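Local coordinates for probable transcriptional regulator (Pseudomonas aeruginosa, PDB 2FBI), which probably binds DNA as a homodimeric MarR-type transcriptional regulator, using a winged helix-turn-helix domain to control gene expression, at residues E36-V41 / T68-R73; R43-Q48 / V94-K99. All blocks are in the same frame, centred on the assembly; numbering follows the deposited sequence. Where two conformers were deposited one is given.

Contact 1: residues E36-V41 / T68-R73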
ATOM      1  N   GLU A  36      10.025  -0.029   6.856  1.00 31.31           N
ATOM      2  CA  GLU A  36       8.888  -0.884   6.806  1.00 31.84           C
ATOM      3  C   GLU A  36       8.994  -2.072   5.780  1.00 30.94           C
ATOM      4  O   GLU A  36       8.412  -3.153   6.022  1.00 30.28           O
ATOM      5  CB  GLU A  36       7.642  -0.040   6.635  1.00 33.01           C
ATOM      6  CG  GLU A  36       7.612   0.767   5.366  1.00 36.33           C
ATOM      7  CD  GLU A  36       6.914   2.102   5.598  1.00 41.88           C
ATOM      8  OE1 GLU A  36       7.434   2.891   6.437  1.00 43.19           O
ATOM      9  OE2 GLU A  36       5.837   2.346   4.998  1.00 44.39           O
ATOM     10  N   GLN A  37       9.774  -1.866   4.722  0.50 30.12           N
ATOM     11  CA  GLN A  37       9.899  -2.807   3.636  0.50 28.70           C
ATOM     12  C   GLN A  37      10.802  -3.941   4.116  0.50 28.61           C
ATOM     13  O   GLN A  37      10.536  -5.125   3.848  0.50 28.36           O
ATOM     14  CB  GLN A  37      10.483  -2.089   2.411  0.50 28.92           C
ATOM     15  CG  GLN A  37       9.571  -0.932   1.816  0.50 29.52           C
ATOM     16  CD  GLN A  37       9.653   0.481   2.487  0.50 29.16           C
ATOM     17  OE1 GLN A  37      10.621   0.873   3.166  0.50 27.95           O
ATOM     18  NE2 GLN A  37       8.619   1.257   2.244  0.50 31.42           N
ATOM     19  N   GLN A  38      11.869  -3.578   4.827  1.00 27.31           N
ATOM     20  CA  GLN A  38      12.659  -4.528   5.582  1.00 27.54           C
ATOM     21  C   GLN A  38      11.833  -5.331   6.589  1.00 25.64           C
ATOM     22  O   GLN A  38      11.996  -6.516   6.670  1.00 25.62           O
ATOM     23  CB  GLN A  38      13.779  -3.802   6.355  1.00 27.56           C
ATOM     24  CG  GLN A  38      14.953  -3.376   5.457  1.00 29.53           C
ATOM     25  CD  GLN A  38      15.879  -2.424   6.192  1.00 36.67           C
ATOM     26  OE1 GLN A  38      15.480  -1.808   7.178  1.00 39.80           O
ATOM     27  NE2 GLN A  38      17.124  -2.335   5.751  1.00 37.97           N
ATOM     28  N   TRP A  39      11.005  -4.639   7.377  1.00 26.15           N
ATOM     29  CA  TRP A  39      10.225  -5.226   8.452  1.00 25.81           C
ATOM     30  C   TRP A  39       9.170  -6.226   7.844  1.00 26.00           C
ATOM     31  O   TRP A  39       8.942  -7.287   8.415  1.00 23.30           O
ATOM     32  CB  TRP A  39       9.524  -4.140   9.280  1.00 26.71           C
ATOM     33  CG  TRP A  39       8.731  -4.743  10.471  1.00 28.99           C
ATOM     34  CD1 TRP A  39       7.374  -4.686  10.695  1.00 29.89           C
ATOM     35  CD2 TRP A  39       9.276  -5.577  11.519  1.00 29.24           C
ATOM     36  NE1 TRP A  39       7.059  -5.410  11.849  1.00 30.49           N
ATOM     37  CE2 TRP A  39       8.204  -5.962  12.361  1.00 30.33           C
ATOM     38  CE3 TRP A  39      10.576  -6.024  11.822  1.00 30.42           C
ATOM     39  CZ2 TRP A  39       8.393  -6.751  13.519  1.00 30.42           C
ATOM     40  CZ3 TRP A  39      10.770  -6.838  12.948  1.00 32.28           C
ATOM     41  CH2 TRP A  39       9.672  -7.207  13.776  1.00 31.77           C
ATOM     42  N   ARG A  40       8.537  -5.859   6.700  1.00 26.10           N
ATOM     43  CA  ARG A  40       7.637  -6.804   5.970  1.00 26.21           C
ATOM     44  C   ARG A  40       8.300  -8.087   5.596  1.00 25.05           C
ATOM     45  O   ARG A  40       7.721  -9.161   5.724  1.00 27.17           O
ATOM     46  CB  ARG A  40       6.988  -6.203   4.694  1.00 25.80           C
ATOM     47  CG  ARG A  40       6.099  -5.033   5.052  1.00 24.51           C
ATOM     48  CD  ARG A  40       5.002  -4.650   4.032  1.00 28.02           C
ATOM     49  NE  ARG A  40       5.525  -4.254   2.734  1.00 30.31           N
ATOM     50  CZ  ARG A  40       5.948  -3.039   2.394  1.00 36.71           C
ATOM     51  NH1 ARG A  40       6.359  -2.852   1.141  1.00 36.75           N
ATOM     52  NH2 ARG A  40       6.004  -2.020   3.277  1.00 32.84           N
ATOM     53  N   VAL A  41       9.475  -7.964   5.031  1.00 24.11           N
ATOM     54  CA  VAL A  41      10.282  -9.083   4.690  1.00 24.22           C
ATOM     55  C   VAL A  41      10.634  -9.937   5.942  1.00 24.28           C
ATOM     56  O   VAL A  41      10.416 -11.161   5.992  1.00 24.38           O
ATOM     57  CB  VAL A  41      11.550  -8.586   3.942  1.00 23.96           C
ATOM     58  CG1 VAL A  41      12.516  -9.690   3.784  1.00 21.84           C
ATOM     59  CG2 VAL A  41      11.165  -8.100   2.527  1.00 26.16           C
ATOM     60  N   THR A  68      15.643  -6.372  -4.706  1.00 43.26           N
ATOM     61  CA  THR A  68      17.067  -6.632  -4.859  1.00 43.80           C
ATOM     62  C   THR A  68      17.896  -5.870  -3.825  1.00 43.39           C
ATOM     63  O   THR A  68      18.856  -6.406  -3.268  1.00 43.53           O
ATOM     64  CB  THR A  68      17.596  -6.188  -6.283  1.00 45.31           C
ATOM     65  OG1 THR A  68      16.764  -6.734  -7.316  1.00 45.82           O
ATOM     66  CG2 THR A  68      19.082  -6.589  -6.517  1.00 45.78           C
ATOM     67  N   GLY A  69      17.546  -4.602  -3.620  1.00 42.40           N
ATOM     68  CA  GLY A  69      18.269  -3.758  -2.693  1.00 41.01           C
ATOM     69  C   GLY A  69      17.842  -4.108  -1.272  1.00 39.97           C
ATOM     70  O   GLY A  69      18.693  -4.177  -0.385  1.00 39.50           O
ATOM     71  N   VAL A  70      16.535  -4.352  -1.064  1.00 38.27           N
ATOM     72  CA  VAL A  70      16.045  -4.778   0.271  1.00 36.47           C
ATOM     73  C   VAL A  70      16.837  -6.004   0.757  1.00 35.48           C
ATOM     74  O   VAL A  70      17.488  -5.937   1.793  1.00 34.91           O
ATOM     75  CB  VAL A  70      14.513  -4.942   0.346  1.00 36.51           C
ATOM     76  CG1 VAL A  70      14.087  -5.500   1.731  1.00 34.50           C
ATOM     77  CG2 VAL A  70      13.853  -3.619   0.136  1.00 35.70           C
ATOM     78  N   LEU A  71      16.872  -7.071  -0.036  1.00 34.47           N
ATOM     79  CA  LEU A  71      17.651  -8.249   0.313  1.00 35.43           C
ATOM     80  C   LEU A  71      19.159  -8.038   0.446  1.00 35.91           C
ATOM     81  O   LEU A  71      19.747  -8.569   1.394  1.00 34.91           O
ATOM     82  CB  LEU A  71      17.336  -9.453  -0.587  1.00 35.38           C
ATOM     83  CG  LEU A  71      15.851  -9.802  -0.607  1.00 36.59           C
ATOM     84  CD1 LEU A  71      15.621 -10.832  -1.680  1.00 41.27           C
ATOM     85  CD2 LEU A  71      15.296 -10.276   0.786  1.00 35.64           C
ATOM     86  N   ALA A  72      19.799  -7.299  -0.477  1.00 36.22           N
ATOM     87  CA  ALA A  72      21.257  -7.125  -0.371  1.00 36.69           C
ATOM     88  C   ALA A  72      21.664  -6.335   0.881  1.00 36.98           C
ATOM     89  O   ALA A  72      22.697  -6.639   1.493  1.00 37.76           O
ATOM     90  CB  ALA A  72      21.884  -6.480  -1.675  1.00 36.39           C
ATOM     91  N   ARG A  73      20.867  -5.333   1.245  1.00 36.27           N
ATOM     92  CA  ARG A  73      21.054  -4.594   2.484  1.00 37.23           C
ATOM     93  C   ARG A  73      20.919  -5.511   3.714  1.00 37.21           C
ATOM     94  O   ARG A  73      21.801  -5.513   4.576  1.00 37.25           O
ATOM     95  CB  ARG A  73      20.026  -3.454   2.589  1.00 38.00           C
ATOM     96  CG  ARG A  73      20.537  -2.200   3.288  1.00 42.09           C
ATOM     97  CD  ARG A  73      20.536  -2.329   4.784  1.00 50.12           C
ATOM     98  NE  ARG A  73      20.736  -1.074   5.536  1.00 56.02           N
ATOM     99  CZ  ARG A  73      19.944   0.007   5.493  1.00 59.11           C
ATOM    100  NH1 ARG A  73      18.897   0.090   4.665  1.00 62.59           N
ATOM    101  NH2 ARG A  73      20.223   1.045   6.257  1.00 59.73           N
TER
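The carboxamide of Q38 and the guanidinium of R73 are the flat groups that meet across this contact, with planes 56° apart, so they do not stack. Q38 NE2 approaches the guanidinium obliquely, 3.2 Å from R73 NH1 and 3.5 Å from R73 CD. NE2 and NH1 are both donors; the closeness is therefore packing and not a hydrogen bond. The other end of the amide is engaged: Q38 OE1 accepts from the backbone N of T35, just before the segment, which helps fix which way the amide is turned. Chi1 (-76°) puts Q38 CG anti to the carbonyl carbon, and the extended chain beyond it carries the amide out to the R73 side chain. The guanidinium of R40 takes no part across the contact; one face lies over CA of its own helix neighbour Q37, displaced from the centre of the group.

The rest of the contact is mainly apolar. V70 CG1 lies 4.0 Å from V41 CG2 and also meets a backbone carbonyl, 4.2 Å from Q37 O, while V41 CG1 lies 4.1 Å from L71 CD2. The two valine side chains run antiparallel, side by side, and Q38 and V70 have the nearest CA atoms, 6.3 Å apart.

The segment axes approach to 10.2 Å at a signed crossing angle of -75°, and 245 Å² is buried, evidence of modest packing of helix 36-48 on helix 64-76, by position probably the recognition helix of the winged helix-turn-helix. R40 meets L15 of the second subunit. W39 packs on helix 98-122, and V41 also touches M67 and L74 of helix 64-76.

Contact 2: residues R43-Q48 / V94-K99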
ATOM      1  N   ARG A  43       9.055  -9.984   8.807  1.00 23.70           N
ATOM      2  CA  ARG A  43       7.792 -10.559   9.268  1.00 26.24           C
ATOM      3  C   ARG A  43       7.378 -11.818   8.496  1.00 25.46           C
ATOM      4  O   ARG A  43       6.906 -12.785   9.093  1.00 24.00           O
ATOM      5  CB  ARG A  43       6.647  -9.554   9.135  1.00 26.29           C
ATOM      6  CG  ARG A  43       6.619  -8.448  10.187  1.00 28.60           C
ATOM      7  CD  ARG A  43       6.060  -9.023  11.436  1.00 27.01           C
ATOM      8  NE  ARG A  43       4.724  -8.541  11.728  1.00 27.20           N
ATOM      9  CZ  ARG A  43       3.799  -9.239  12.387  1.00 32.00           C
ATOM     10  NH1 ARG A  43       2.650  -8.680  12.641  1.00 26.95           N
ATOM     11  NH2 ARG A  43       4.006 -10.504  12.756  1.00 31.34           N
ATOM     12  N   ILE A  44       7.499 -11.786   7.165  1.00 25.04           N
ATOM     13  CA  ILE A  44       7.100 -12.977   6.340  1.00 23.93           C
ATOM     14  C   ILE A  44       8.062 -14.117   6.516  1.00 22.33           C
ATOM     15  O   ILE A  44       7.694 -15.260   6.612  1.00 21.45           O
ATOM     16  CB  ILE A  44       7.003 -12.597   4.817  1.00 25.18           C
ATOM     17  CG1 ILE A  44       5.746 -11.752   4.598  1.00 28.96           C
ATOM     18  CG2 ILE A  44       6.958 -13.869   3.916  1.00 24.33           C
ATOM     19  CD1 ILE A  44       5.983 -10.671   3.633  1.00 34.35           C
ATOM     20  N   LEU A  45       9.334 -13.813   6.518  1.00 21.51           N
ATOM     21  CA  LEU A  45      10.320 -14.858   6.707  1.00 21.01           C
ATOM     22  C   LEU A  45      10.251 -15.491   8.149  1.00 21.29           C
ATOM     23  O   LEU A  45      10.475 -16.690   8.344  1.00 20.58           O
ATOM     24  CB  LEU A  45      11.689 -14.253   6.418  1.00 21.18           C
ATOM     25  CG  LEU A  45      12.079 -13.938   4.958  1.00 22.05           C
ATOM     26  CD1 LEU A  45      13.482 -13.314   4.906  1.00 17.22           C
ATOM     27  CD2 LEU A  45      12.011 -15.250   4.045  1.00 19.40           C
ATOM     28  N   ARG A  46       9.896 -14.681   9.131  1.00 21.47           N
ATOM     29  CA  ARG A  46       9.623 -15.187  10.490  1.00 22.59           C
ATOM     30  C   ARG A  46       8.461 -16.171  10.503  1.00 25.03           C
ATOM     31  O   ARG A  46       8.612 -17.326  10.873  1.00 26.24           O
ATOM     32  CB  ARG A  46       9.334 -14.001  11.416  1.00 21.89           C
ATOM     33  CG  ARG A  46       8.952 -14.367  12.865  1.00 21.36           C
ATOM     34  CD  ARG A  46      10.022 -15.155  13.657  1.00 18.88           C
ATOM     35  NE  ARG A  46       9.499 -15.298  15.055  1.00 20.18           N
ATOM     36  CZ  ARG A  46      10.247 -15.506  16.139  1.00 21.34           C
ATOM     37  NH1 ARG A  46       9.649 -15.620  17.317  1.00 20.85           N
ATOM     38  NH2 ARG A  46      11.572 -15.626  16.057  1.00 18.57           N
ATOM     39  N   GLN A  47       7.307 -15.712  10.038  1.00 26.24           N
ATOM     40  CA  GLN A  47       6.094 -16.479  10.066  1.00 28.48           C
ATOM     41  C   GLN A  47       6.084 -17.680   9.122  1.00 27.47           C
ATOM     42  O   GLN A  47       5.595 -18.746   9.499  1.00 27.54           O
ATOM     43  CB  GLN A  47       4.896 -15.535   9.829  1.00 28.26           C
ATOM     44  CG  GLN A  47       3.468 -16.147   9.984  1.00 34.34           C
ATOM     45  CD  GLN A  47       3.207 -16.870  11.312  1.00 40.58           C
ATOM     46  OE1 GLN A  47       3.766 -16.518  12.380  1.00 43.41           O
ATOM     47  NE2 GLN A  47       2.370 -17.914  11.246  1.00 37.71           N
ATOM     48  N   GLN A  48       6.640 -17.518   7.922  1.00 27.96           N
ATOM     49  CA  GLN A  48       6.524 -18.523   6.866  1.00 28.04           C
ATOM     50  C   GLN A  48       7.775 -19.362   6.704  1.00 28.00           C
ATOM     51  O   GLN A  48       7.731 -20.386   6.002  1.00 27.85           O
ATOM     52  CB  GLN A  48       6.048 -17.890   5.519  1.00 28.61           C
ATOM     53  CG  GLN A  48       4.618 -17.386   5.651  1.00 35.17           C
ATOM     54  CD  GLN A  48       3.969 -17.063   4.339  1.00 42.33           C
ATOM     55  OE1 GLN A  48       3.967 -17.886   3.422  1.00 44.91           O
ATOM     56  NE2 GLN A  48       3.416 -15.835   4.225  1.00 45.04           N
ATOM     57  N   VAL A  94      15.523 -17.540   0.574  1.00 31.15           N
ATOM     58  CA  VAL A  94      15.916 -16.571   1.566  1.00 30.54           C
ATOM     59  C   VAL A  94      15.420 -17.052   2.954  1.00 30.16           C
ATOM     60  O   VAL A  94      14.315 -17.557   3.096  1.00 28.86           O
ATOM     61  CB  VAL A  94      15.362 -15.134   1.264  1.00 30.16           C
ATOM     62  CG1 VAL A  94      16.002 -14.151   2.158  1.00 26.11           C
ATOM     63  CG2 VAL A  94      15.590 -14.689  -0.214  1.00 29.52           C
ATOM     64  N   ASN A  95      16.247 -16.845   3.970  1.00 30.89           N
ATOM     65  CA  ASN A  95      15.783 -17.048   5.357  1.00 31.29           C
ATOM     66  C   ASN A  95      16.394 -16.077   6.384  1.00 29.81           C
ATOM     67  O   ASN A  95      17.427 -15.430   6.148  1.00 30.34           O
ATOM     68  CB  ASN A  95      15.924 -18.532   5.776  1.00 30.09           C
ATOM     69  CG  ASN A  95      17.358 -18.969   5.890  1.00 33.07           C
ATOM     70  OD1 ASN A  95      17.942 -19.478   4.939  1.00 32.35           O
ATOM     71  ND2 ASN A  95      17.942 -18.795   7.083  1.00 34.57           N
ATOM     72  N   LEU A  96      15.719 -15.925   7.509  1.00 29.40           N
ATOM     73  CA  LEU A  96      16.318 -15.100   8.586  1.00 27.60           C
ATOM     74  C   LEU A  96      17.545 -15.800   9.155  1.00 26.38           C
ATOM     75  O   LEU A  96      17.594 -17.024   9.235  1.00 25.96           O
ATOM     76  CB  LEU A  96      15.299 -14.826   9.681  1.00 26.26           C
ATOM     77  CG  LEU A  96      14.180 -13.890   9.278  1.00 24.56           C
ATOM     78  CD1 LEU A  96      13.078 -14.050  10.323  1.00 22.00           C
ATOM     79  CD2 LEU A  96      14.694 -12.441   9.149  1.00 24.77           C
ATOM     80  N   THR A  97      18.564 -15.030   9.495  1.00 27.40           N
ATOM     81  CA  THR A  97      19.703 -15.588  10.243  1.00 26.91           C
ATOM     82  C   THR A  97      19.334 -15.604  11.761  1.00 28.38           C
ATOM     83  O   THR A  97      18.296 -15.032  12.158  1.00 28.03           O
ATOM     84  CB  THR A  97      20.908 -14.694  10.112  1.00 26.12           C
ATOM     85  OG1 THR A  97      20.521 -13.404  10.534  1.00 26.06           O
ATOM     86  CG2 THR A  97      21.413 -14.576   8.560  1.00 27.93           C
ATOM     87  N   GLU A  98      20.197 -16.198  12.607  1.00 28.33           N
ATOM     88  CA  GLU A  98      19.955 -16.163  14.088  1.00 29.34           C
ATOM     89  C   GLU A  98      19.899 -14.721  14.520  1.00 28.89           C
ATOM     90  O   GLU A  98      19.063 -14.335  15.336  1.00 29.33           O
ATOM     91  CB  GLU A  98      21.024 -16.932  14.887  1.00 28.06           C
ATOM     92  CG  GLU A  98      21.063 -18.427  14.508  1.00 25.96           C
ATOM     93  CD  GLU A  98      22.299 -19.172  15.121  1.00 32.61           C
ATOM     94  OE1 GLU A  98      22.817 -18.715  16.159  1.00 35.90           O
ATOM     95  OE2 GLU A  98      22.726 -20.232  14.592  1.00 37.40           O
ATOM     96  N   LYS A  99      20.751 -13.905  13.935  1.00 28.05           N
ATOM     97  CA  LYS A  99      20.698 -12.513  14.252  1.00 30.34           C
ATOM     98  C   LYS A  99      19.367 -11.830  13.834  1.00 30.39           C
ATOM     99  O   LYS A  99      18.795 -10.991  14.572  1.00 30.51           O
ATOM    100  CB  LYS A  99      21.934 -11.827  13.653  1.00 30.51           C
ATOM    101  CG  LYS A  99      21.951 -10.333  13.915  1.00 33.26           C
ATOM    102  CD  LYS A  99      23.057  -9.662  13.080  1.00 39.38           C
ATOM    103  CE  LYS A  99      22.909  -8.138  13.108  1.00 39.78           C
ATOM    104  NZ  LYS A  99      24.210  -7.514  12.614  1.00 42.69           N
TER
HETATM  105  O   HOH W   1      13.215 -17.482   7.918  1.00 25.69           O
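In the winged-helix domain, helix 36-48 packs across strand 91-96 of the wing sheet, and L45 makes most of the contact from the helix, with 89 Å² of it buried by 94-99. Its CD2 lies 3.4 Å from V94 O and its CD1 3.8 Å from V94 CG1, while its CB rests 3.8 Å from L96 CG, which chi1 (-70°) sets anti to the L96 carbonyl carbon. One leucine thus touches both V94 and L96, with L45 and N95 having the nearest CA atoms. L96 also reaches the next residue of the helix, R46: its CD1 comes to 3.5 Å from R46 N and 3.9 Å from R46 CB. The segment axes are 85° apart.

No direct hydrogen bond crosses the contact, but a water does the linking, donating to L45 O at 2.9 Å and accepting from L96 N at 3.0 Å. N95 turns its ND2 onto L96 O (2.8 Å), above that carbonyl plane, and its OD1 accepts from W83 NE1. R46 NH2 bonds Q101 on helix 98-122.

The chemistry is that of a buried, mainly apolar seam with a bridging water: leucine and valine packing, together with methyls lying against backbone atoms, makes the direct contacts, and the water gives a partner to both the carbonyl of L45 and the N-H of L96.

In the fold
From the N terminus, helix 36-48 supplies the first segment of both contacts, 36-41 and then 43-48. Contact 1 closes its loop at 68-73 on helix 64-76, after the chain has passed through helix 53-59; contact 2 closes later, at 94-99, on the last residues of strand 91-96 and the start of helix 98-122, after the chain has turned through the hairpin. The segments alternate along the chain, so the two loops cross. Their centres lie 12 Å apart, and they touch where L71 CD1 packs 4.1 Å from V94 CG2. Helix 36-48 is thereby tied to helix 64-76 by one contact and to the sheet by the other, and both also reach the second subunit.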